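Local atomic coordinates of 1-carboxybiuret hydrolase subunit AtzE (Pseudomonas sp., PDB entry 6C62), a protein that hydrolyses 1-carboxybiuret to urea-1,3-dicarboxylate and ammonia, a step in the bacterial breakdown of the herbicide atrazine. Residues P373-A378 against M424-Q429; P415-E420 against I452-C457. One frame throughout, in Å; residues are numbered along the deposited sequence. Where two conformers were deposited one is given.

Contact 1 of 2, residues P373-A378 against M424-Q429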
loop_
_atom_site.group_PDB
_atom_site.type_symbol
_atom_site.label_atom_id
_atom_site.label_comp_id
_atom_site.label_asym_id
_atom_site.label_seq_id
_atom_site.Cartn_x
_atom_site.Cartn_y
_atom_site.Cartn_z
ATOM N N PRO A 373 3.097 9.088 29.253
ATOM C CA PRO A 373 3.036 8.308 30.510
ATOM C C PRO A 373 3.422 9.117 31.741
ATOM O O PRO A 373 2.903 8.854 32.810
ATOM C CB PRO A 373 4.011 7.165 30.294
ATOM C CG PRO A 373 4.476 7.258 28.901
ATOM C CD PRO A 373 4.130 8.595 28.345
ATOM N N ILE A 374 4.295 10.107 31.558
ATOM C CA ILE A 374 4.764 11.001 32.577
ATOM C C ILE A 374 4.957 12.428 31.976
ATOM O O ILE A 374 4.936 12.610 30.743
ATOM C CB ILE A 374 6.158 10.538 33.104
ATOM C CG1 ILE A 374 7.173 10.400 31.954
ATOM C CG2 ILE A 374 6.102 9.179 33.793
ATOM C CD1 ILE A 374 8.609 10.384 32.393
ATOM N N SER A 375 5.183 13.405 32.846
ATOM C CA SER A 375 5.574 14.757 32.431
ATOM C C SER A 375 7.049 14.813 32.037
ATOM O O SER A 375 7.770 13.821 32.192
ATOM C CB SER A 375 5.293 15.743 33.564
ATOM O OG SER A 375 3.899 15.902 33.664
ATOM N N ALA A 376 7.514 15.973 31.569
ATOM C CA ALA A 376 8.800 16.075 30.944
ATOM C C ALA A 376 9.968 15.604 31.833
ATOM O O ALA A 376 10.139 16.127 32.919
ATOM C CB ALA A 376 9.045 17.490 30.476
ATOM N N PRO A 377 10.747 14.600 31.371
ATOM C CA PRO A 377 11.937 14.230 32.099
ATOM C C PRO A 377 13.099 15.198 31.841
ATOM O O PRO A 377 12.995 16.099 30.944
ATOM C CB PRO A 377 12.225 12.842 31.574
ATOM C CG PRO A 377 11.694 12.835 30.205
ATOM C CD PRO A 377 10.421 13.612 30.322
ATOM N N ALA A 378 14.161 15.052 32.630
ATOM C CA ALA A 378 15.377 15.866 32.454
ATOM C C ALA A 378 15.990 15.615 31.075
ATOM O O ALA A 378 15.981 14.522 30.570
ATOM C CB ALA A 378 16.430 15.516 33.552
ATOM N N MET A 424 4.545 20.642 36.696
ATOM C CA MET A 424 4.708 20.384 35.246
ATOM C C MET A 424 3.395 19.926 34.620
ATOM O O MET A 424 2.569 19.252 35.275
ATOM C CB MET A 424 5.825 19.376 34.980
ATOM C CG MET A 424 7.230 19.844 35.346
ATOM S SD MET A 424 7.760 21.297 34.428
ATOM C CE MET A 424 8.137 20.628 32.807
ATOM N N PRO A 425 3.168 20.295 33.350
ATOM C CA PRO A 425 1.899 19.873 32.748
ATOM C C PRO A 425 1.921 18.409 32.205
ATOM O O PRO A 425 2.972 17.779 32.095
ATOM C CB PRO A 425 1.716 20.867 31.600
ATOM C CG PRO A 425 3.095 21.131 31.161
ATOM C CD PRO A 425 3.974 21.093 32.424
ATOM N N ILE A 426 0.737 17.924 31.879
ATOM C CA ILE A 426 0.573 16.676 31.161
ATOM C C ILE A 426 -0.702 16.762 30.353
ATOM O O ILE A 426 -1.672 17.369 30.768
ATOM C CB ILE A 426 0.660 15.465 32.110
ATOM C CG1 ILE A 426 1.057 14.214 31.360
ATOM C CG2 ILE A 426 -0.638 15.288 32.851
ATOM C CD1 ILE A 426 1.474 13.083 32.275
ATOM N N GLY A 427 -0.681 16.231 29.133
ATOM C CA GLY A 427 -1.792 16.383 28.234
ATOM C C GLY A 427 -2.760 15.218 28.280
ATOM O O GLY A 427 -2.390 14.089 28.689
ATOM N N VAL A 428 -3.990 15.495 27.830
ATOM C CA VAL A 428 -4.979 14.462 27.623
ATOM C C VAL A 428 -5.337 14.377 26.141
ATOM O O VAL A 428 -5.611 15.407 25.505
ATOM C CB VAL A 428 -6.234 14.753 28.499
ATOM C CG1 VAL A 428 -6.997 15.952 28.016
ATOM C CG2 VAL A 428 -7.181 13.591 28.469
ATOM N N GLN A 429 -5.390 13.150 25.610
ATOM C CA GLN A 429 -5.872 12.902 24.241
ATOM C C GLN A 429 -7.405 12.789 24.251
ATOM O O GLN A 429 -7.975 11.976 25.005
ATOM C CB GLN A 429 -5.311 11.591 23.686
ATOM C CG GLN A 429 -3.800 11.513 23.575
ATOM C CD GLN A 429 -3.333 10.258 22.854
ATOM O OE1 GLN A 429 -3.275 10.243 21.614
ATOM N NE2 GLN A 429 -2.952 9.207 23.607
HETATM O O HOH W 1 5.553 18.301 31.312
#
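I426 lays its CD1 methyl over one face of the I374-S375 peptide group. CD1 sits 3.6 Å from C of I374, almost straight above that atom, and 3.8 Å from N of S375. CG1 of I426 is anti to the backbone N (chi1 -157°), and the chain stays extended to CD1.

The second flat group is the P425 carbonyl. Its oxygen accepts from two sides of its plane. OG of S375 donates to O of P425 at 2.6 Å, standing 50° out of the plane. A bound water donates from the opposite side, 2.7 Å from O of P425. The same water accepts from the backbone N of A376 at 3.1 Å and so bridges the two segments. S375 was modelled in two conformers, so its direct bond describes one of them.

Beside the polar atoms, CB of S375 rests on CB of M424 at 3.9 Å. The M424 chain bends at chi2 and chi3, and its CE methyl meets CB of A376 at 4.0 Å.

The contact joins the loop that leaves strand 366-370 to the start of strand 426-432. These strands are antiparallel neighbours in the large mixed sheet of this amidase-family protein. N421 ND2 bonds both S375 OG and M424 O. Helix 270-283 packs against I426 through A272 and A275.

The contact lies away from the residues that probably form the active site. Two donors on opposite sides of its plane satisfy the buried P425 carbonyl, so the loop is tied to the start of the strand both directly and through water.

Contact 2 of 2, residues P415-E420 against I452-C457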
loop_
_atom_site.group_PDB
_atom_site.type_symbol
_atom_site.label_atom_id
_atom_site.label_comp_id
_atom_site.label_asym_id
_atom_site.label_seq_id
_atom_site.Cartn_x
_atom_site.Cartn_y
_atom_site.Cartn_z
ATOM N N PRO A 415 -4.035 20.567 27.305
ATOM C CA PRO A 415 -3.021 20.724 28.366
ATOM C C PRO A 415 -3.676 20.843 29.769
ATOM O O PRO A 415 -4.612 21.628 29.919
ATOM C CB PRO A 415 -2.303 22.003 27.976
ATOM C CG PRO A 415 -3.367 22.808 27.277
ATOM C CD PRO A 415 -4.240 21.803 26.548
ATOM N N THR A 416 -3.268 19.994 30.705
ATOM C CA THR A 416 -3.760 20.005 32.082
ATOM C C THR A 416 -2.586 20.038 33.065
ATOM O O THR A 416 -1.395 19.872 32.678
ATOM C CB THR A 416 -4.634 18.777 32.411
ATOM O OG1 THR A 416 -3.798 17.652 32.566
ATOM C CG2 THR A 416 -5.667 18.460 31.306
ATOM N N TRP A 417 -2.915 20.325 34.331
ATOM C CA TRP A 417 -1.917 20.689 35.329
ATOM C C TRP A 417 -2.225 19.876 36.595
ATOM O O TRP A 417 -2.814 20.393 37.512
ATOM C CB TRP A 417 -1.929 22.194 35.585
ATOM C CG TRP A 417 -1.539 22.953 34.336
ATOM C CD1 TRP A 417 -2.365 23.350 33.332
ATOM C CD2 TRP A 417 -0.239 23.339 33.956
ATOM N NE1 TRP A 417 -1.659 23.995 32.361
ATOM C CE2 TRP A 417 -0.339 23.990 32.706
ATOM C CE3 TRP A 417 1.035 23.178 34.532
ATOM C CZ2 TRP A 417 0.784 24.499 32.032
ATOM C CZ3 TRP A 417 2.143 23.718 33.874
ATOM C CH2 TRP A 417 2.001 24.356 32.634
ATOM N N PRO A 418 -1.857 18.583 36.609
ATOM C CA PRO A 418 -2.149 17.763 37.794
ATOM C C PRO A 418 -1.290 18.147 39.049
ATOM O O PRO A 418 -0.159 18.647 38.940
ATOM C CB PRO A 418 -1.923 16.316 37.297
ATOM C CG PRO A 418 -0.930 16.462 36.187
ATOM C CD PRO A 418 -1.049 17.856 35.611
ATOM N N GLY A 419 -1.875 17.901 40.224
ATOM C CA GLY A 419 -1.341 18.378 41.486
ATOM C C GLY A 419 -0.026 17.861 42.038
ATOM O O GLY A 419 0.700 18.618 42.696
ATOM N N GLU A 420 0.300 16.605 41.861
ATOM C CA GLU A 420 1.436 16.081 42.670
ATOM C C GLU A 420 2.706 16.015 41.818
ATOM O O GLU A 420 3.415 15.049 41.849
ATOM C CB GLU A 420 1.043 14.718 43.276
ATOM C CG GLU A 420 1.557 14.487 44.703
ATOM C CD GLU A 420 0.835 15.331 45.753
ATOM O OE1 GLU A 420 -0.378 15.539 45.587
ATOM O OE2 GLU A 420 1.464 15.788 46.745
ATOM N N ILE A 452 -10.139 23.507 33.306
ATOM C CA ILE A 452 -9.368 22.274 33.438
ATOM C C ILE A 452 -8.184 22.190 32.449
ATOM O O ILE A 452 -7.110 21.727 32.808
ATOM C CB ILE A 452 -10.265 21.045 33.228
ATOM C CG1 ILE A 452 -11.323 20.948 34.363
ATOM C CG2 ILE A 452 -9.446 19.754 33.167
ATOM C CD1 ILE A 452 -10.724 20.906 35.762
ATOM N N ALA A 453 -8.426 22.587 31.206
ATOM C CA ALA A 453 -7.389 22.687 30.174
ATOM C C ALA A 453 -7.019 24.135 29.968
ATOM O O ALA A 453 -7.894 24.958 29.632
ATOM C CB ALA A 453 -7.868 22.055 28.863
ATOM N N ARG A 454 -5.729 24.441 30.103
ATOM C CA ARG A 454 -5.240 25.822 29.984
ATOM C C ARG A 454 -3.733 25.844 29.826
ATOM O O ARG A 454 -3.071 24.872 30.091
ATOM C CB ARG A 454 -5.624 26.621 31.232
ATOM C CG ARG A 454 -5.122 26.011 32.519
ATOM C CD ARG A 454 -5.554 26.821 33.756
ATOM N NE ARG A 454 -4.797 26.413 34.946
ATOM C CZ ARG A 454 -5.006 25.302 35.656
ATOM N NH1 ARG A 454 -5.955 24.376 35.340
ATOM N NH2 ARG A 454 -4.199 25.057 36.693
ATOM N N LEU A 455 -3.198 26.976 29.419
ATOM C CA LEU A 455 -1.749 27.228 29.402
ATOM C C LEU A 455 -1.362 27.870 30.716
ATOM O O LEU A 455 -2.199 28.291 31.463
ATOM C CB LEU A 455 -1.371 28.207 28.274
ATOM C CG LEU A 455 -0.945 27.598 26.928
ATOM C CD1 LEU A 455 -2.114 26.933 26.278
ATOM C CD2 LEU A 455 -0.305 28.608 26.001
ATOM N N LYS A 456 -0.098 27.977 31.012
ATOM C CA LYS A 456 0.264 28.831 32.164
ATOM C C LYS A 456 1.174 29.916 31.628
ATOM O O LYS A 456 2.277 29.610 31.221
ATOM C CB LYS A 456 0.849 27.961 33.269
ATOM C CG LYS A 456 -0.247 27.455 34.218
ATOM C CD LYS A 456 0.390 26.726 35.424
ATOM C CE LYS A 456 -0.653 26.367 36.451
ATOM N NZ LYS A 456 -0.200 25.231 37.296
ATOM N N CYS A 457 0.636 31.124 31.470
ATOM C CA CYS A 457 1.364 32.237 30.839
ATOM C C CYS A 457 1.317 33.450 31.736
ATOM O O CYS A 457 1.388 33.325 32.947
ATOM C CB CYS A 457 0.793 32.608 29.449
ATOM S SG CYS A 457 -1.012 32.553 29.284
HETATM O O HOH W 2 -5.520 21.112 34.996
#
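The C-terminal tail crosses the end of strand 411-416 nearly at a right angle, and W417 meets R454 and K456 just beyond that strand. The W417 indole N-H points to the tail backbone. NE1 donates to O of R454 at 2.8 Å, nearly straight at 166°, with the oxygen in the ring plane. K456 covers one face of the indole. Its extended chain puts CD 3.6 Å from the centroid of the six-membered ring, a CH-pi contact.

R454 places CG between its backbone N and carbonyl carbon (chi1 57°), where CG lies 3.9 Å from CD1 of W417. Its guanidinium takes CD1 over one face, the two planes 39° apart. NH1 of R454 also bonds G451 O.

Strand 411-416 runs between strands 185-188 and 426-432 in the large mixed sheet. W185 of the former packs on P415, A453 and L455. A leucine in place of W417 would probably leave the R454 carbonyl without its N-H partner and the K456 chain without a ring to lie on.

N of R454 donates to O of P415 at 3.0 Å. A water accepts from N of W417 and donates to O of I452.

Contact 1 is the more buried of the two. Contact 2 is only partly buried, and its K456 is exposed. Both are anchored on neighbouring antiparallel strands of one sheet, 426-432 and 411-416, and helix 270-283 touches both. They also meet directly. T416 OG1 probably bonds I426 O at 2.8 Å, and the P425 ring packs on the W417 indole. I426 CG2 touches P418 CG. The chemistry differs with place. In 373-378 against 424-429, a serine hydroxyl and a water serve a backbone carbonyl among small apolar groups. In 415-420 against 452-457, the W417 indole bonds the tail backbone and is flanked by the tail's own R454 and K456, while a backbone bond ties the tail to the strand end.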